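Local structure of aldehyde dehydrogenase (Anabaena variabilis, 4H7N) at residues Q41-Q45 with L151-A156; V49-I53 with A102-L106; T55-W59 with L176-L182; L124-V130 with K451-Q457. The protein probably oxidises aldehydes to the corresponding carboxylic acids, using NAD+ as the hydride acceptor. All blocks are in the same frame, centred on the assembly; numbering follows the deposited sequence.

Interaction 1 (Q41-Q45 with L151-A156); sequences QSRWQ and LLAGCA. With GOL (glycerol), chain E.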
loop_
_atom_site.group_PDB
_atom_site.type_symbol
_atom_site.label_atom_id
_atom_site.label_comp_id
_atom_site.label_asym_id
_atom_site.label_seq_id
_atom_site.Cartn_x
_atom_site.Cartn_y
_atom_site.Cartn_z
ATOM N N GLN A 41 0.281 13.914 -19.656
ATOM C CA GLN A 41 1.073 13.551 -18.500
ATOM C C GLN A 41 2.569 13.391 -18.769
ATOM O O GLN A 41 3.368 13.697 -17.911
ATOM C CB GLN A 41 0.509 12.261 -17.874
ATOM C CG GLN A 41 1.142 11.872 -16.549
ATOM C CD GLN A 41 2.366 11.035 -16.719
ATOM O OE1 GLN A 41 2.480 10.318 -17.686
ATOM N NE2 GLN A 41 3.301 11.122 -15.764
ATOM N N SER A 42 2.945 12.928 -19.948
ATOM C CA SER A 42 4.363 12.789 -20.292
ATOM C C SER A 42 5.113 14.094 -20.204
ATOM O O SER A 42 6.158 14.154 -19.582
ATOM C CB SER A 42 4.516 12.222 -21.687
ATOM O OG SER A 42 3.807 10.978 -21.769
ATOM N N ARG A 43 4.574 15.138 -20.820
ATOM C CA ARG A 43 5.193 16.448 -20.752
ATOM C C ARG A 43 5.227 16.972 -19.315
ATOM O O ARG A 43 6.228 17.512 -18.890
ATOM C CB ARG A 43 4.418 17.449 -21.612
ATOM C CG ARG A 43 5.089 18.795 -21.688
ATOM C CD ARG A 43 4.194 19.883 -22.277
ATOM N NE ARG A 43 4.922 21.111 -22.045
ATOM C CZ ARG A 43 5.924 21.548 -22.801
ATOM N NH1 ARG A 43 6.269 20.906 -23.905
ATOM N NH2 ARG A 43 6.564 22.659 -22.467
ATOM N N TRP A 44 4.128 16.803 -18.573
ATOM C CA TRP A 44 4.103 17.153 -17.132
ATOM C C TRP A 44 5.228 16.448 -16.301
ATOM O O TRP A 44 5.950 17.088 -15.520
ATOM C CB TRP A 44 2.703 16.903 -16.579
ATOM C CG TRP A 44 2.456 17.206 -15.213
ATOM C CD1 TRP A 44 2.121 16.300 -14.246
ATOM C CD2 TRP A 44 2.451 18.491 -14.580
ATOM N NE1 TRP A 44 1.917 16.940 -13.059
ATOM C CE2 TRP A 44 2.089 18.283 -13.231
ATOM C CE3 TRP A 44 2.692 19.794 -15.020
ATOM C CZ2 TRP A 44 2.040 19.296 -12.312
ATOM C CZ3 TRP A 44 2.584 20.820 -14.103
ATOM C CH2 TRP A 44 2.288 20.553 -12.756
ATOM N N GLN A 45 5.425 15.163 -16.533
ATOM C CA GLN A 45 6.488 14.425 -15.856
ATOM C C GLN A 45 7.879 14.966 -16.313
ATOM O O GLN A 45 8.767 15.245 -15.483
ATOM C CB GLN A 45 6.317 12.915 -16.129
ATOM C CG GLN A 45 7.427 11.993 -15.579
ATOM C CD GLN A 45 7.204 10.509 -15.945
ATOM O OE1 GLN A 45 6.078 10.020 -16.166
ATOM N NE2 GLN A 45 8.289 9.796 -16.015
ATOM N N LEU A 151 0.101 15.653 -8.045
ATOM C CA LEU A 151 0.519 16.470 -9.154
ATOM C C LEU A 151 2.013 16.754 -9.101
ATOM O O LEU A 151 2.667 16.696 -10.124
ATOM C CB LEU A 151 -0.227 17.816 -9.214
ATOM C CG LEU A 151 -1.686 17.663 -9.670
ATOM C CD1 LEU A 151 -2.450 18.937 -9.352
ATOM C CD2 LEU A 151 -1.790 17.409 -11.150
ATOM N N LEU A 152 2.537 17.062 -7.931
ATOM C CA LEU A 152 3.942 17.384 -7.804
ATOM C C LEU A 152 4.831 16.188 -8.076
ATOM O O LEU A 152 5.983 16.335 -8.503
ATOM C CB LEU A 152 4.215 17.995 -6.428
ATOM C CG LEU A 152 3.681 19.443 -6.343
ATOM C CD1 LEU A 152 3.550 19.967 -4.917
ATOM C CD2 LEU A 152 4.541 20.408 -7.144
ATOM N N ALA A 153 4.305 15.007 -7.816
ATOM C CA ALA A 153 4.996 13.765 -8.107
ATOM C C ALA A 153 5.159 13.564 -9.605
ATOM O O ALA A 153 5.994 12.760 -10.024
ATOM C CB ALA A 153 4.250 12.565 -7.537
ATOM N N GLY A 154 4.378 14.282 -10.401
ATOM C CA GLY A 154 4.379 14.085 -11.825
ATOM C C GLY A 154 3.195 13.303 -12.384
ATOM O O GLY A 154 3.193 12.994 -13.539
ATOM N N CYS A 155 2.171 13.075 -11.579
ATOM C CA CYS A 155 0.947 12.427 -12.015
ATOM C C CYS A 155 -0.007 13.431 -12.632
ATOM O O CYS A 155 -0.056 14.560 -12.226
ATOM C CB CYS A 155 0.211 11.859 -10.802
ATOM S SG CYS A 155 1.159 10.763 -9.686
ATOM N N ALA A 156 -0.832 12.976 -13.565
ATOM C CA ALA A 156 -2.095 13.637 -13.849
ATOM C C ALA A 156 -3.175 13.119 -12.895
ATOM O O ALA A 156 -3.091 11.982 -12.349
ATOM C CB ALA A 156 -2.505 13.404 -15.295
HETATM C C1 GOL E . 10.371 13.724 -11.512
HETATM O O1 GOL E . 10.073 14.736 -12.460
HETATM C C2 GOL E . 9.172 12.779 -11.249
HETATM O O2 GOL E . 8.149 12.783 -12.261
HETATM C C3 GOL E . 9.756 11.392 -11.130
HETATM O O3 GOL E . 10.724 11.402 -10.078
#

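Interaction 2 (V49-I53 with A102-L106); sequences VEGRI and APELL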
loop_
_atom_site.group_PDB
_atom_site.type_symbol
_atom_site.label_atom_id
_atom_site.label_comp_id
_atom_site.label_asym_id
_atom_site.label_seq_id
_atom_site.Cartn_x
_atom_site.Cartn_y
_atom_site.Cartn_z
ATOM N N VAL A 49 10.308 18.387 -11.280
ATOM C CA VAL A 49 9.648 18.905 -10.095
ATOM C C VAL A 49 9.724 20.433 -9.966
ATOM O O VAL A 49 8.779 21.053 -9.501
ATOM C CB VAL A 49 10.188 18.247 -8.806
ATOM C CG1 VAL A 49 11.628 18.607 -8.543
ATOM C CG2 VAL A 49 9.310 18.653 -7.630
ATOM N N GLU A 50 10.811 21.042 -10.414
ATOM C CA GLU A 50 10.930 22.502 -10.263
ATOM C C GLU A 50 9.966 23.224 -11.208
ATOM O O GLU A 50 9.359 24.225 -10.848
ATOM C CB GLU A 50 12.381 22.987 -10.462
ATOM C CG GLU A 50 13.375 22.570 -9.362
ATOM C CD GLU A 50 13.020 23.099 -7.962
ATOM O OE1 GLU A 50 12.256 24.100 -7.777
ATOM O OE2 GLU A 50 13.523 22.501 -7.005
ATOM N N GLY A 51 9.855 22.732 -12.428
ATOM C CA GLY A 51 8.856 23.246 -13.358
ATOM C C GLY A 51 7.416 23.053 -12.830
ATOM O O GLY A 51 6.587 23.938 -13.000
ATOM N N ARG A 52 7.128 21.907 -12.192
ATOM C CA ARG A 52 5.781 21.635 -11.692
ATOM C C ARG A 52 5.438 22.563 -10.551
ATOM O O ARG A 52 4.297 23.039 -10.482
ATOM C CB ARG A 52 5.543 20.161 -11.303
ATOM C CG ARG A 52 5.596 19.259 -12.514
ATOM C CD ARG A 52 5.223 17.826 -12.246
ATOM N NE ARG A 52 6.133 17.110 -11.329
ATOM C CZ ARG A 52 7.202 16.411 -11.684
ATOM N NH1 ARG A 52 7.558 16.287 -12.947
ATOM N NH2 ARG A 52 7.902 15.786 -10.738
ATOM N N ILE A 53 6.417 22.821 -9.683
ATOM C CA ILE A 53 6.306 23.816 -8.604
ATOM C C ILE A 53 5.991 25.176 -9.183
ATOM O O ILE A 53 5.072 25.836 -8.721
ATOM C CB ILE A 53 7.578 23.864 -7.717
ATOM C CG1 ILE A 53 7.711 22.552 -6.940
ATOM C CG2 ILE A 53 7.508 25.005 -6.693
ATOM C CD1 ILE A 53 9.070 22.355 -6.270
ATOM N N ALA A 102 8.622 18.557 -2.046
ATOM C CA ALA A 102 8.745 17.663 -3.196
ATOM C C ALA A 102 10.169 17.460 -3.765
ATOM O O ALA A 102 10.493 16.311 -4.089
ATOM C CB ALA A 102 7.790 18.048 -4.296
ATOM N N PRO A 103 10.994 18.525 -3.908
ATOM C CA PRO A 103 12.315 18.305 -4.557
ATOM C C PRO A 103 13.145 17.264 -3.831
ATOM O O PRO A 103 13.766 16.411 -4.447
ATOM C CB PRO A 103 12.955 19.705 -4.540
ATOM C CG PRO A 103 11.753 20.614 -4.602
ATOM C CD PRO A 103 10.753 19.963 -3.671
ATOM N N GLU A 104 13.140 17.323 -2.514
ATOM C CA GLU A 104 13.944 16.410 -1.734
ATOM C C GLU A 104 13.396 15.001 -1.853
ATOM O O GLU A 104 14.147 14.048 -1.927
ATOM C CB GLU A 104 13.951 16.842 -0.306
ATOM C CG GLU A 104 14.662 15.919 0.641
ATOM C CD GLU A 104 13.758 15.570 1.813
ATOM O OE1 GLU A 104 12.579 16.029 1.811
ATOM O OE2 GLU A 104 14.220 14.842 2.726
ATOM N N LEU A 105 12.082 14.869 -1.923
ATOM C CA LEU A 105 11.468 13.546 -2.024
ATOM C C LEU A 105 11.668 12.917 -3.386
ATOM O O LEU A 105 11.588 11.699 -3.492
ATOM C CB LEU A 105 9.950 13.608 -1.680
ATOM C CG LEU A 105 9.686 14.071 -0.234
ATOM C CD1 LEU A 105 8.203 14.257 0.037
ATOM C CD2 LEU A 105 10.274 13.105 0.798
ATOM N N LEU A 106 11.879 13.718 -4.435
ATOM C CA LEU A 106 11.970 13.185 -5.784
ATOM C C LEU A 106 13.406 13.028 -6.302
ATOM O O LEU A 106 13.615 12.595 -7.424
ATOM C CB LEU A 106 11.207 14.049 -6.738
ATOM C CG LEU A 106 9.703 14.145 -6.496
ATOM C CD1 LEU A 106 9.169 15.121 -7.486
ATOM C CD2 LEU A 106 9.024 12.818 -6.701
#

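Interaction 3 (T55-W59 with L176-L182); sequences TLQQW and LNTVPEL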
loop_
_atom_site.group_PDB
_atom_site.type_symbol
_atom_site.label_atom_id
_atom_site.label_comp_id
_atom_site.label_asym_id
_atom_site.label_seq_id
_atom_site.Cartn_x
_atom_site.Cartn_y
_atom_site.Cartn_z
ATOM N N THR A 55 4.496 25.997 -11.871
ATOM C CA THR A 55 3.154 25.922 -12.377
ATOM C C THR A 55 2.118 25.954 -11.262
ATOM O O THR A 55 1.163 26.686 -11.349
ATOM C CB THR A 55 3.007 24.614 -13.185
ATOM O OG1 THR A 55 3.901 24.656 -14.287
ATOM C CG2 THR A 55 1.666 24.455 -13.732
ATOM N N LEU A 56 2.317 25.172 -10.204
ATOM C CA LEU A 56 1.380 25.157 -9.087
ATOM C C LEU A 56 1.335 26.533 -8.435
ATOM O O LEU A 56 0.256 27.025 -8.065
ATOM C CB LEU A 56 1.766 24.073 -8.046
ATOM C CG LEU A 56 1.102 22.709 -8.210
ATOM C CD1 LEU A 56 -0.405 22.779 -8.078
ATOM C CD2 LEU A 56 1.357 22.062 -9.539
ATOM N N GLN A 57 2.489 27.183 -8.299
ATOM C CA GLN A 57 2.490 28.541 -7.747
ATOM C C GLN A 57 1.756 29.537 -8.664
ATOM O O GLN A 57 1.135 30.480 -8.167
ATOM C CB GLN A 57 3.928 29.028 -7.431
ATOM C CG GLN A 57 4.539 28.232 -6.258
ATOM C CD GLN A 57 3.928 28.578 -4.887
ATOM O OE1 GLN A 57 3.610 29.716 -4.596
ATOM N NE2 GLN A 57 3.794 27.592 -4.039
ATOM N N GLN A 58 1.872 29.368 -9.980
ATOM C CA GLN A 58 1.099 30.200 -10.930
ATOM C C GLN A 58 -0.398 29.975 -10.724
ATOM O O GLN A 58 -1.169 30.930 -10.773
ATOM C CB GLN A 58 1.423 29.898 -12.410
ATOM C CG GLN A 58 2.561 30.679 -12.984
ATOM C CD GLN A 58 3.317 29.996 -14.135
ATOM O OE1 GLN A 58 2.907 28.964 -14.688
ATOM N NE2 GLN A 58 4.454 30.611 -14.512
ATOM N N TRP A 59 -0.788 28.711 -10.519
ATOM C CA TRP A 59 -2.190 28.355 -10.244
ATOM C C TRP A 59 -2.634 28.993 -8.926
ATOM O O TRP A 59 -3.694 29.650 -8.868
ATOM C CB TRP A 59 -2.395 26.824 -10.255
ATOM C CG TRP A 59 -3.816 26.403 -10.154
ATOM C CD1 TRP A 59 -4.876 26.960 -10.806
ATOM C CD2 TRP A 59 -4.344 25.350 -9.379
ATOM N NE1 TRP A 59 -6.004 26.310 -10.502
ATOM C CE2 TRP A 59 -5.732 25.335 -9.601
ATOM C CE3 TRP A 59 -3.784 24.404 -8.513
ATOM C CZ2 TRP A 59 -6.571 24.436 -8.995
ATOM C CZ3 TRP A 59 -4.613 23.516 -7.906
ATOM C CH2 TRP A 59 -6.005 23.541 -8.138
ATOM N N LEU A 176 -7.460 27.603 -13.221
ATOM C CA LEU A 176 -6.681 26.532 -13.841
ATOM C C LEU A 176 -6.437 26.812 -15.330
ATOM O O LEU A 176 -5.326 26.594 -15.846
ATOM C CB LEU A 176 -7.397 25.200 -13.654
ATOM C CG LEU A 176 -6.836 23.975 -14.356
ATOM C CD1 LEU A 176 -5.418 23.718 -13.869
ATOM C CD2 LEU A 176 -7.702 22.776 -14.118
ATOM N N ASN A 177 -7.460 27.310 -16.014
ATOM C CA ASN A 177 -7.377 27.488 -17.450
ATOM C C ASN A 177 -6.467 28.619 -17.860
ATOM O O ASN A 177 -6.243 28.780 -19.029
ATOM C CB ASN A 177 -8.763 27.695 -18.068
ATOM C CG ASN A 177 -9.573 26.410 -18.146
ATOM O OD1 ASN A 177 -9.030 25.317 -18.314
ATOM N ND2 ASN A 177 -10.879 26.547 -18.048
ATOM N N THR A 178 -5.961 29.415 -16.926
ATOM C CA THR A 178 -4.930 30.400 -17.234
ATOM C C THR A 178 -3.507 29.844 -17.105
ATOM O O THR A 178 -2.539 30.555 -17.383
ATOM C CB THR A 178 -5.027 31.638 -16.291
ATOM O OG1 THR A 178 -4.679 31.231 -14.970
ATOM C CG2 THR A 178 -6.443 32.192 -16.238
ATOM N N VAL A 179 -3.366 28.576 -16.718
ATOM C CA VAL A 179 -2.066 27.949 -16.471
ATOM C C VAL A 179 -1.857 26.807 -17.452
ATOM O O VAL A 179 -2.317 25.683 -17.229
ATOM C CB VAL A 179 -2.004 27.391 -15.054
ATOM C CG1 VAL A 179 -0.659 26.736 -14.823
ATOM C CG2 VAL A 179 -2.240 28.499 -14.043
ATOM N N PRO A 180 -1.154 27.075 -18.546
ATOM C CA PRO A 180 -1.287 26.120 -19.654
ATOM C C PRO A 180 -0.649 24.753 -19.376
ATOM O O PRO A 180 -1.184 23.734 -19.804
ATOM C CB PRO A 180 -0.642 26.856 -20.836
ATOM C CG PRO A 180 0.270 27.863 -20.193
ATOM C CD PRO A 180 -0.416 28.293 -18.930
ATOM N N GLU A 181 0.393 24.696 -18.563
ATOM C CA GLU A 181 1.006 23.391 -18.287
ATOM C C GLU A 181 0.199 22.481 -17.328
ATOM O O GLU A 181 0.461 21.310 -17.249
ATOM C CB GLU A 181 2.409 23.601 -17.755
ATOM C CG GLU A 181 3.308 24.357 -18.738
ATOM C CD GLU A 181 3.910 23.478 -19.841
ATOM O OE1 GLU A 181 3.491 22.290 -20.034
ATOM O OE2 GLU A 181 4.847 23.978 -20.519
ATOM N N LEU A 182 -0.799 23.005 -16.637
ATOM C CA LEU A 182 -1.532 22.220 -15.655
ATOM C C LEU A 182 -2.900 21.829 -16.145
ATOM O O LEU A 182 -3.480 20.852 -15.673
ATOM C CB LEU A 182 -1.668 23.029 -14.393
ATOM C CG LEU A 182 -2.153 22.405 -13.100
ATOM C CD1 LEU A 182 -1.233 21.286 -12.646
ATOM C CD2 LEU A 182 -2.191 23.493 -12.050
#

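Interaction 4 (L124-V130 with K451-Q457); sequences LVPYPLV and KRFLRKQ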
loop_
_atom_site.group_PDB
_atom_site.type_symbol
_atom_site.label_atom_id
_atom_site.label_comp_id
_atom_site.label_asym_id
_atom_site.label_seq_id
_atom_site.Cartn_x
_atom_site.Cartn_y
_atom_site.Cartn_z
ATOM N N LEU A 124 12.423 7.439 -9.373
ATOM C CA LEU A 124 11.026 7.390 -9.006
ATOM C C LEU A 124 10.142 7.729 -10.223
ATOM O O LEU A 124 10.370 8.719 -10.875
ATOM C CB LEU A 124 10.804 8.377 -7.890
ATOM C CG LEU A 124 11.631 8.017 -6.657
ATOM C CD1 LEU A 124 12.278 9.275 -6.082
ATOM C CD2 LEU A 124 10.810 7.279 -5.630
ATOM N N VAL A 125 9.147 6.903 -10.503
ATOM C CA VAL A 125 8.319 7.034 -11.696
ATOM C C VAL A 125 6.851 7.206 -11.237
ATOM O O VAL A 125 6.279 6.286 -10.630
ATOM C CB VAL A 125 8.423 5.745 -12.548
ATOM C CG1 VAL A 125 7.673 5.876 -13.853
ATOM C CG2 VAL A 125 9.884 5.445 -12.844
ATOM N N PRO A 126 6.233 8.361 -11.528
ATOM C CA PRO A 126 4.843 8.530 -11.062
ATOM C C PRO A 126 3.850 7.576 -11.710
ATOM O O PRO A 126 4.002 7.227 -12.860
ATOM C CB PRO A 126 4.508 9.960 -11.473
ATOM C CG PRO A 126 5.440 10.299 -12.608
ATOM C CD PRO A 126 6.688 9.486 -12.361
ATOM N N TYR A 127 2.780 7.220 -10.997
ATOM C CA TYR A 127 1.608 6.612 -11.641
ATOM C C TYR A 127 1.097 7.637 -12.652
ATOM O O TYR A 127 0.915 8.792 -12.285
ATOM C CB TYR A 127 0.541 6.311 -10.627
ATOM C CG TYR A 127 0.899 5.166 -9.710
ATOM C CD1 TYR A 127 1.623 5.380 -8.568
ATOM C CD2 TYR A 127 0.531 3.862 -9.999
ATOM C CE1 TYR A 127 1.988 4.323 -7.721
ATOM C CE2 TYR A 127 0.894 2.792 -9.166
ATOM C CZ TYR A 127 1.621 3.046 -8.038
ATOM O OH TYR A 127 1.977 2.045 -7.222
ATOM N N PRO A 128 0.831 7.236 -13.896
ATOM C CA PRO A 128 0.441 8.305 -14.844
ATOM C C PRO A 128 -0.898 9.007 -14.526
ATOM O O PRO A 128 -1.002 10.223 -14.723
ATOM C CB PRO A 128 0.365 7.576 -16.166
ATOM C CG PRO A 128 1.361 6.449 -16.027
ATOM C CD PRO A 128 1.211 5.995 -14.599
ATOM N N LEU A 129 -1.883 8.260 -14.081
ATOM C CA LEU A 129 -3.229 8.807 -13.835
ATOM C C LEU A 129 -3.846 8.354 -12.512
ATOM O O LEU A 129 -4.054 7.156 -12.256
ATOM C CB LEU A 129 -4.149 8.462 -14.980
ATOM C CG LEU A 129 -5.532 9.148 -14.922
ATOM C CD1 LEU A 129 -5.385 10.677 -14.989
ATOM C CD2 LEU A 129 -6.436 8.678 -16.029
ATOM N N VAL A 130 -4.086 9.334 -11.643
ATOM C CA VAL A 130 -4.609 9.116 -10.291
ATOM C C VAL A 130 -6.051 9.612 -10.291
ATOM O O VAL A 130 -6.347 10.725 -10.841
ATOM C CB VAL A 130 -3.762 9.882 -9.248
ATOM C CG1 VAL A 130 -4.400 9.817 -7.882
ATOM C CG2 VAL A 130 -2.370 9.291 -9.194
ATOM N N LYS A 451 5.211 9.946 -1.618
ATOM C CA LYS A 451 5.825 8.776 -2.193
ATOM C C LYS A 451 4.880 7.662 -2.566
ATOM O O LYS A 451 5.145 6.875 -3.458
ATOM C CB LYS A 451 6.930 8.300 -1.277
ATOM C CG LYS A 451 8.063 9.324 -1.227
ATOM C CD LYS A 451 9.242 8.853 -0.379
ATOM C CE LYS A 451 10.293 8.164 -1.247
ATOM N NZ LYS A 451 10.919 9.151 -2.174
ATOM N N ARG A 452 3.715 7.614 -1.962
ATOM C CA ARG A 452 2.744 6.667 -2.434
ATOM C C ARG A 452 2.405 6.772 -3.929
ATOM O O ARG A 452 1.912 5.790 -4.520
ATOM C CB ARG A 452 1.525 6.670 -1.526
ATOM C CG ARG A 452 0.636 7.824 -1.671
ATOM C CD ARG A 452 -0.319 7.958 -0.449
ATOM N NE ARG A 452 -0.563 9.387 -0.379
ATOM C CZ ARG A 452 -1.740 10.018 -0.335
ATOM N NH1 ARG A 452 -2.886 9.371 -0.312
ATOM N NH2 ARG A 452 -1.747 11.342 -0.265
ATOM N N PHE A 453 2.624 7.945 -4.535
ATOM C CA PHE A 453 2.260 8.179 -5.942
ATOM C C PHE A 453 3.383 7.860 -6.946
ATOM O O PHE A 453 3.240 8.152 -8.119
ATOM C CB PHE A 453 1.822 9.643 -6.134
ATOM C CG PHE A 453 0.573 9.985 -5.373
ATOM C CD1 PHE A 453 -0.567 9.253 -5.558
ATOM C CD2 PHE A 453 0.599 10.927 -4.386
ATOM C CE1 PHE A 453 -1.743 9.537 -4.842
ATOM C CE2 PHE A 453 -0.524 11.177 -3.620
ATOM C CZ PHE A 453 -1.695 10.503 -3.857
ATOM N N LEU A 454 4.471 7.289 -6.450
ATOM C CA LEU A 454 5.703 7.009 -7.208
ATOM C C LEU A 454 6.060 5.564 -7.094
ATOM O O LEU A 454 5.855 4.954 -6.015
ATOM C CB LEU A 454 6.862 7.829 -6.619
ATOM C CG LEU A 454 6.650 9.356 -6.799
ATOM C CD1 LEU A 454 7.515 10.051 -5.780
ATOM C CD2 LEU A 454 7.040 9.792 -8.203
ATOM N N ARG A 455 6.504 4.972 -8.194
ATOM C CA ARG A 455 7.076 3.653 -8.120
ATOM C C ARG A 455 8.589 3.847 -8.084
ATOM O O ARG A 455 9.142 4.620 -8.849
ATOM C CB ARG A 455 6.719 2.824 -9.330
ATOM C CG ARG A 455 5.290 2.370 -9.360
ATOM C CD ARG A 455 5.190 1.321 -10.458
ATOM N NE ARG A 455 3.867 0.688 -10.595
ATOM C CZ ARG A 455 2.886 1.132 -11.373
ATOM N NH1 ARG A 455 1.751 0.434 -11.435
ATOM N NH2 ARG A 455 3.022 2.263 -12.064
ATOM N N LYS A 456 9.227 3.151 -7.170
ATOM C CA LYS A 456 10.669 3.129 -7.064
ATOM C C LYS A 456 11.233 2.164 -8.076
ATOM O O LYS A 456 10.695 1.073 -8.283
ATOM C CB LYS A 456 11.061 2.710 -5.636
ATOM C CG LYS A 456 10.731 3.751 -4.578
ATOM C CD LYS A 456 10.934 3.180 -3.172
ATOM C CE LYS A 456 9.970 3.771 -2.136
ATOM N NZ LYS A 456 10.081 2.952 -0.879
ATOM N N GLN A 457 12.293 2.588 -8.735
ATOM C CA GLN A 457 13.034 1.777 -9.707
ATOM C C GLN A 457 14.466 1.701 -9.271
ATOM O O GLN A 457 15.073 2.728 -8.960
ATOM C CB GLN A 457 13.061 2.482 -11.058
ATOM C CG GLN A 457 11.922 2.222 -11.944
ATOM C CD GLN A 457 12.175 2.723 -13.368
ATOM O OE1 GLN A 457 12.643 3.836 -13.578
ATOM N NE2 GLN A 457 11.831 1.911 -14.330
HETATM O O HOH W 1 4.658 4.015 -12.176
HETATM O O HOH W 2 2.528 3.334 -4.061
#

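Interaction 1 (Q41-Q45 with L151-A156)
Gln41 reaches from helix 27-46 to the turn that ends helix 147-153, meeting Ala156 and Gly154 on the way. Its CB rests 4.1 Å from CB of Ala156. CG, anti to the backbone N (chi1 -173°), passes 3.7 Å from Ala156 N, and the bend at chi2 then swings the amide across to the Gly154 carbonyl. There NE2 donates to Gly154 O over 2.9 Å in a nearly straight bond (170° at the hydrogen), the acceptor lying in the amide plane of Gln41. The other N-H of NE2 goes to Gln45 OE1 at 3.0 Å, on a lone pair one helical turn on. With both hydrogens committed, the amide is fixed against rotation. With an alanine here, Gly154 O would probably be left without its straight donor and the Gln45 amide set free to turn. Gly154 has positive phi in a Schellman motif, where a side chain would jam against the preceding carbonyl. Alongside, Trp44 NE1 makes a weak bond to Leu151 O (3.0 Å), and CZ2 of its indole packs 4.1 Å from Leu151 CB. A glycerol, probably from the crystallisation liquor, spans the two segments, bonding Ala153 O and, weakly, Gln45 O. Beyond the turn, Ala156 opens strand 156-161 and pairs with Pro128 and Val130 of strand 118-134, while Trp44 also touches Thr55 and Leu56 on helix 48-64.

Interaction 2 (V49-I53 with A102-L106)
The guanidinium of Arg52 is gripped at NH1 by Trp44 O and a glycerol oxygen and at NE by Leu152 O, while its NH2 lies 3.6 Å from CD1 of Leu106. That methyl comes up at the edge of the guanidinium, near its plane. The bend of the arginine chain at chi3 (-64°) folds the group back along its own helix, and Val49 N sits 3.4 Å above the guanidinium plane, towards its rim. Helices 48-64 and 82-106 run nearly antiparallel here, the axes of their short segments 10.4 Å apart at closest approach and at an angle of 157°. Val49 fills the middle of the gap: CG2, anti to the backbone N, touches Leu106 CD1 at 3.5 Å and Ala102 CB at 3.7 Å, whereas CG1 is turned to the backbone of Pro103. One turn on, Ile53 meets the Pro103 ring at about a right angle, CD1 to CG at 3.6 Å. The exposed Glu50, its chain bent at chi2, brings OE2 to 3.5 Å from Pro103 CG. Leu106 also packs on Leu450 of helix 448-451. No hydrogen bond joins the two segments. The interface therefore rests on apolar contact, Val49 against Leu106 and Ala102 and Ile53 against the Pro103 ring, while N-H groups of Arg52 go to Trp44 O and Leu152 O, carbonyls of two other helices.

Interaction 3 (T55-W59 with L176-L182)
Thr55 and Val179 each place a methyl anti to the backbone N, CG2 of the threonine and CG1 of the valine (chi1 179°), and the two run into each other at 3.4 Å, tighter than ordinary van der Waals contact. Val179 closes a type I beta turn that starts at Leu176, with its N bonded to Leu176 O. The turn belongs to the connection of a beta-alpha-beta crossover, in which strand 156-161, helix 169-176 and the parallel strand 186-188 follow one another, and helix 48-64 packs against this connection. The same Thr55 methyl also reaches CB of Leu182 at 3.7 Å. OG1 is turned the other way, to Gly51 O in the preceding turn of its helix, and has CB of Glu181 beside it at 3.9 Å. The Glu181 chain, bent at chi2, leads its carboxylate away to a salt bridge with Arg43 of helix 27-46. Leu182 branches between two partners: CD1 meets Leu56 CD2 at 4.1 Å, and CD2 lies 3.8 Å from CB of Trp59, the two side chains crossing at about a right angle. Trp44 of helix 27-46 packs on Leu182 as well, so a second helix joins this apolar cluster. Val179 CG2 settles 3.8 Å from Trp59 CA, close to the helix backbone. Trp59 itself has CG anti to N (chi1 -173°), which carries the indole along to Leu176. Its NE1 makes a weak bond to Leu172 O, and although it also lies 3.3 Å from Leu176 N, both are donors and no hydrogen bond forms between them.

Interaction 4 (L124-V130 with K451-Q457)
The ring of Tyr127 brings CE2 over the centre of the Arg455 guanidinium, 3.3 Å above its plane, with the two planes 39° apart. At the ring's edge lies the peptide between Phe453 and Leu454, with Phe453 O 3.2 Å from CD1. Phe435 of the second subunit makes a cation-pi contact with the same arginine. With a serine in place of Tyr127, the Arg455 guanidinium would probably lose the cover on one face and be freer to swing. Alongside, strands 118-134 and 454-462 pair antiparallel: Val125 N donates to Arg455 O at 2.8 Å, and Arg455 N to Val125 O at 2.8 Å. Tyr127 N adds a bond to Phe453 O (3.1 Å). The side chain of Arg452 is about 7 Å from that of Glu232, the predicted active-site residue. On the face with Leu124 and Pro126, CD2 of Leu454 packs 4.1 Å from Pro126 CB, and Leu124 CD2 lies beside Lys456 CG at 3.7 Å. Lys456 NZ goes on to a salt bridge with Glu431 of the second subunit, and Gln457 NE2 bonds to Ala413 O there. Backbone bonds thus set the register within the chain, while charged and amide ends help join the strand to the dimer partner.

From the N terminus, helix 27-46 supplies the first segment of interaction 1, and helix 48-64 those of interactions 2 and 3. Helix 82-106 closes interaction 2 first, so its loop nests within that of interaction 1. Strand 118-134 then opens interaction 4 before the end of helix 147-153 closes interaction 1, and those two loops cross. Interaction 3, closed at 176-182, crosses all the others, and interaction 4 closes last, near the C terminus, in series with interaction 2. Arg52 joins interactions 1 and 2, the Arg43-Glu181 salt bridge joins 1 and 3, and strand pairing joins 1 and 4. Together they tie the N-terminal helices to the sheet and its C-terminal strand.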